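Side-chain contacts in putative platelet activating factor (PDB 2HSJ), which is of unknown function but probably hydrolyses ester bonds, as other lipases and acylhydrolases of the SGNH type do: residues 21-24 and 25-29; 95-99 and 100-104. All blocks are in the same frame, centred on the assembly; numbering follows the deposited sequence.

Interaction 1. Residues 21-24 and 25-29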
loop_
_atom_site.group_PDB
_atom_site.type_symbol
_atom_site.label_atom_id
_atom_site.label_comp_id
_atom_site.label_asym_id
_atom_site.label_seq_id
_atom_site.Cartn_x
_atom_site.Cartn_y
_atom_site.Cartn_z
ATOM N N GLN D 21 4.217 22.011 10.773
ATOM C CA GLN D 21 5.302 21.911 9.800
ATOM C C GLN D 21 6.415 20.937 10.249
ATOM O O GLN D 21 6.936 20.141 9.454
ATOM C CB GLN D 21 5.860 23.311 9.547
ATOM C CG GLN D 21 4.900 24.177 8.786
ATOM C CD GLN D 21 5.225 25.653 8.832
ATOM O OE1 GLN D 21 5.933 26.118 9.733
ATOM N NE2 GLN D 21 4.669 26.411 7.874
ATOM N N THR D 22 6.749 20.985 11.538
ATOM C CA THR D 22 7.761 20.098 12.080
ATOM C C THR D 22 7.304 18.630 11.990
ATOM O O THR D 22 8.060 17.733 11.588
ATOM C CB THR D 22 8.073 20.496 13.527
ATOM O OG1 THR D 22 8.695 21.800 13.514
ATOM C CG2 THR D 22 9.001 19.456 14.193
ATOM N N LYS D 23 6.049 18.418 12.342
ATOM C CA LYS D 23 5.426 17.097 12.275
ATOM C C LYS D 23 5.511 16.563 10.842
ATOM O O LYS D 23 5.968 15.431 10.610
ATOM C CB LYS D 23 3.968 17.223 12.707
ATOM C CG LYS D 23 3.202 15.888 12.790
ATOM C CD LYS D 23 1.731 16.058 13.052
ATOM C CE LYS D 23 1.072 14.726 13.442
ATOM N NZ LYS D 23 -0.438 14.866 13.564
ATOM N N TYR D 24 5.095 17.374 9.871
ATOM C CA TYR D 24 5.130 16.931 8.491
ATOM C C TYR D 24 6.550 16.663 7.999
ATOM O O TYR D 24 6.784 15.689 7.290
ATOM C CB TYR D 24 4.513 18.007 7.631
ATOM C CG TYR D 24 2.996 18.105 7.705
ATOM C CD1 TYR D 24 2.213 17.112 8.337
ATOM C CD2 TYR D 24 2.333 19.184 7.123
ATOM C CE1 TYR D 24 0.794 17.208 8.366
ATOM C CE2 TYR D 24 0.947 19.289 7.155
ATOM C CZ TYR D 24 0.178 18.305 7.754
ATOM O OH TYR D 24 -1.208 18.416 7.771
ATOM N N ARG D 25 7.501 17.502 8.383
ATOM C CA ARG D 25 8.864 17.287 7.908
ATOM C C ARG D 25 9.397 15.935 8.364
ATOM O O ARG D 25 10.086 15.238 7.605
ATOM C CB ARG D 25 9.790 18.443 8.308
ATOM C CG ARG D 25 9.549 19.656 7.454
ATOM C CD ARG D 25 10.484 20.794 7.854
ATOM N NE ARG D 25 10.240 21.920 6.945
ATOM C CZ ARG D 25 9.755 23.104 7.300
ATOM N NH1 ARG D 25 9.507 23.383 8.580
ATOM N NH2 ARG D 25 9.558 24.029 6.365
ATOM N N HIS D 26 9.062 15.542 9.588
ATOM C CA HIS D 26 9.536 14.253 10.072
ATOM C C HIS D 26 8.744 13.101 9.430
ATOM O O HIS D 26 9.321 12.093 9.023
ATOM C CB HIS D 26 9.445 14.172 11.592
ATOM C CG HIS D 26 10.233 13.035 12.190
ATOM N ND1 HIS D 26 10.589 13.026 13.519
ATOM C CD2 HIS D 26 10.782 11.910 11.653
ATOM C CE1 HIS D 26 11.252 11.916 13.803
ATOM N NE2 HIS D 26 11.387 11.219 12.687
ATOM N N LEU D 27 7.417 13.259 9.295
ATOM C CA LEU D 27 6.657 12.209 8.635
ATOM C C LEU D 27 7.084 11.998 7.197
ATOM O O LEU D 27 7.031 10.864 6.672
ATOM C CB LEU D 27 5.162 12.532 8.655
ATOM C CG LEU D 27 4.449 12.259 9.961
ATOM C CD1 LEU D 27 3.003 12.790 9.807
ATOM C CD2 LEU D 27 4.457 10.776 10.315
ATOM N N ASN D 28 7.485 13.071 6.509
ATOM C CA ASN D 28 7.930 12.943 5.123
ATOM C C ASN D 28 9.075 11.930 4.993
ATOM O O ASN D 28 9.243 11.308 3.926
ATOM C CB ASN D 28 8.416 14.290 4.608
ATOM C CG ASN D 28 7.298 15.275 4.390
ATOM O OD1 ASN D 28 6.121 14.930 4.445
ATOM N ND2 ASN D 28 7.664 16.515 4.108
ATOM N N HIS D 29 9.845 11.763 6.067
ATOM C CA HIS D 29 10.995 10.850 6.036
ATOM C C HIS D 29 10.670 9.438 6.479
ATOM O O HIS D 29 11.273 8.472 5.987
ATOM C CB HIS D 29 12.112 11.355 6.937
ATOM C CG HIS D 29 12.818 12.559 6.402
ATOM N ND1 HIS D 29 13.609 12.517 5.273
ATOM C CD2 HIS D 29 12.880 13.830 6.863
ATOM C CE1 HIS D 29 14.108 13.718 5.047
ATOM N NE2 HIS D 29 13.683 14.534 5.998
HETATM O O HOH W 1 8.666 25.827 9.858
HETATM O O HOH W 2 10.582 22.184 11.151
#
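R25 runs back along helix 3-30 over Q21, one turn before it. Its CG lies 3.3 Å from Q21 O, and further out NH1 comes within 3.8 Å of Q21 CB, which approaches the guanidinium obliquely. This course follows from CG standing anti to R25's own carbonyl carbon (chi1 -75°) with the chain extended as far as NE. Two waters then tie the charged end to the preceding turn. Water 1, at the guanidinium edge and in its plane, accepts from R25 NH1 at 2.9 Å and donates to Q21 OE1 at 2.8 Å. Water 2 accepts from the same NH1 and is also hydrogen-bonded to T22 OG1, itself engaged by E18 O.

Beneath the side chains run four i to i+4 backbone bonds, the straightest from L27 N to K23 O (2.9 Å, 168°). Y24 O, besides receiving N28 N at 2.8 Å, sits over the face of the N28 carboxamide, 3.0 Å from CG, where ND2 is badly angled to donate.

Outside the helix, D78 forms a salt bridge with R25 NE, N76 takes R25 NH2, and Q21 NE2 bonds to Y68. N28 OD1 is bonded by R63 and ND2 bonds to A79 O; Y24 OH bonds to G64 O and the Y24 ring makes a cation-pi contact with R63, fastening this face to strand 60-64 and nearby loops, while K23 NZ reaches Y47 O of the second subunit. Split between D78, N76 and two waters, the arginine's donors are directed to separate acceptors, which should restrain its rotation and stabilise its positive charge.

Interaction 2. Residues 95-99 and 100-104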
loop_
_atom_site.group_PDB
_atom_site.type_symbol
_atom_site.label_atom_id
_atom_site.label_comp_id
_atom_site.label_asym_id
_atom_site.label_seq_id
_atom_site.Cartn_x
_atom_site.Cartn_y
_atom_site.Cartn_z
ATOM N N THR D 95 -8.155 31.451 0.460
ATOM C CA THR D 95 -9.235 32.126 1.207
ATOM C C THR D 95 -8.670 32.989 2.325
ATOM O O THR D 95 -9.259 34.008 2.667
ATOM C CB THR D 95 -10.355 31.174 1.699
ATOM O OG1 THR D 95 -11.538 31.945 2.012
ATOM C CG2 THR D 95 -9.927 30.350 2.918
ATOM N N ASN D 96 -7.527 32.578 2.874
ATOM C CA ASN D 96 -6.922 33.332 3.963
ATOM C C ASN D 96 -6.110 34.501 3.451
ATOM O O ASN D 96 -6.002 35.526 4.145
ATOM C CB ASN D 96 -6.141 32.422 4.904
ATOM C CG ASN D 96 -7.044 31.401 5.566
ATOM O OD1 ASN D 96 -8.207 31.683 5.856
ATOM N ND2 ASN D 96 -6.543 30.185 5.739
ATOM N N ASP D 97 -5.610 34.399 2.223
ATOM C CA ASP D 97 -5.015 35.568 1.566
ATOM C C ASP D 97 -6.099 36.637 1.384
ATOM O O ASP D 97 -5.883 37.799 1.695
ATOM C CB ASP D 97 -4.441 35.177 0.200
ATOM C CG ASP D 97 -3.254 34.245 0.301
ATOM O OD1 ASP D 97 -2.115 34.703 0.002
ATOM O OD2 ASP D 97 -3.466 33.056 0.657
ATOM N N ILE D 98 -7.275 36.236 0.902
ATOM C CA ILE D 98 -8.398 37.172 0.785
ATOM C C ILE D 98 -8.774 37.757 2.162
ATOM O O ILE D 98 -8.970 38.962 2.300
ATOM C CB ILE D 98 -9.623 36.514 0.108
ATOM C CG1 ILE D 98 -9.300 36.192 -1.356
ATOM C CG2 ILE D 98 -10.872 37.462 0.254
ATOM C CD1 ILE D 98 -10.402 35.420 -2.057
ATOM N N GLY D 99 -8.857 36.904 3.175
ATOM C CA GLY D 99 -9.249 37.365 4.523
ATOM C C GLY D 99 -8.243 38.304 5.189
ATOM O O GLY D 99 -8.602 39.029 6.149
ATOM N N LYS D 100 -6.997 38.301 4.694
ATOM C CA LYS D 100 -5.919 39.187 5.169
ATOM C C LYS D 100 -5.610 40.323 4.198
ATOM O O LYS D 100 -4.636 41.074 4.399
ATOM C CB LYS D 100 -4.641 38.378 5.402
ATOM C CG LYS D 100 -4.674 37.495 6.629
ATOM C CD LYS D 100 -4.533 38.299 7.894
ATOM C CE LYS D 100 -4.699 37.422 9.125
ATOM N NZ LYS D 100 -4.666 38.290 10.351
ATOM N N ASP D 101 -6.426 40.456 3.157
ATOM C CA ASP D 101 -6.274 41.531 2.161
ATOM C C ASP D 101 -4.909 41.524 1.431
ATOM O O ASP D 101 -4.383 42.575 1.043
ATOM C CB ASP D 101 -6.573 42.903 2.794
ATOM C CG ASP D 101 -7.258 43.854 1.836
ATOM O OD1 ASP D 101 -7.818 43.411 0.803
ATOM O OD2 ASP D 101 -7.228 45.071 2.114
ATOM N N VAL D 102 -4.351 40.332 1.230
ATOM C CA VAL D 102 -3.143 40.134 0.408
ATOM C C VAL D 102 -3.454 40.532 -1.041
ATOM O O VAL D 102 -4.508 40.152 -1.540
ATOM C CB VAL D 102 -2.708 38.652 0.447
ATOM C CG1 VAL D 102 -1.589 38.387 -0.560
ATOM C CG2 VAL D 102 -2.260 38.298 1.843
ATOM N N PRO D 103 -2.578 41.336 -1.696
ATOM C CA PRO D 103 -2.900 41.699 -3.089
ATOM C C PRO D 103 -3.008 40.466 -3.974
ATOM O O PRO D 103 -2.192 39.548 -3.856
ATOM C CB PRO D 103 -1.718 42.584 -3.520
ATOM C CG PRO D 103 -1.179 43.147 -2.207
ATOM C CD PRO D 103 -1.337 41.990 -1.237
ATOM N N VAL D 104 -4.021 40.433 -4.837
ATOM C CA VAL D 104 -4.214 39.263 -5.696
ATOM C C VAL D 104 -2.962 38.918 -6.513
ATOM O O VAL D 104 -2.610 37.753 -6.655
ATOM C CB VAL D 104 -5.501 39.369 -6.570
ATOM C CG1 VAL D 104 -5.450 40.566 -7.542
ATOM C CG2 VAL D 104 -5.767 38.073 -7.331
HETATM O O HOH W 3 -9.896 41.029 0.799
#
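D97 O accepts two backbone bonds at the end of helix 95-99. K100 N reaches it at 3.2 Å from above the carbonyl plane, whereas V102 N comes in on the opposite face at 3.0 Å with a straighter N-H (155°). D101 N bonds to I98 O at 3.1 Å, again from well above the plane, and K100 N has a weak second link to N96 O. The V102-to-D97 and D101-to-I98 pair defines a Schellman motif, with D101 at positive phi (59°) as the C-prime residue. The helix it ends starts on the T-N-D of the G-x-N-D sequence of SGNH hydrolases, whose asparagine helps form the oxyanion hole; N96 probably does so here, and is held by R148 and Y68 O.

Van der Waals contact joins the same two residues as the outer bond: V102 CB packs 3.9 Å from D97 CB, and CG1, anti to V102 N (chi1 172°), lies 3.8 Å from D97 OD1. That oxygen is hydrogen-bonded to T70. K100 CB and CG each pass 3.4 Å from N96 O before the chain bends at chi2.

Water 3 donates to both I98 O and D101 OD1, linking the last helical turn to the aspartate's side chain.

Overall arrangement
Interaction 1 comes first along the chain, near the C-terminal end of helix 3-30; interaction 2 follows strand 88-92 and turns the chain from helix 95-99 towards helix 104-121. Their centres are about 27 Å apart and their nearest atoms about 12 Å, so they do not touch. Y68, in the loop between strand 60-64 and helix 70-75, nevertheless reaches both: its hydroxyl bonds to Q21 of residues 21-29 and its carbonyl to N96 of residues 95-104. Residues 21-29 thus join the long N-terminal helix to the edge of the parallel sheet and to the second subunit, whereas residues 95-104 lie next to the probable active-site region.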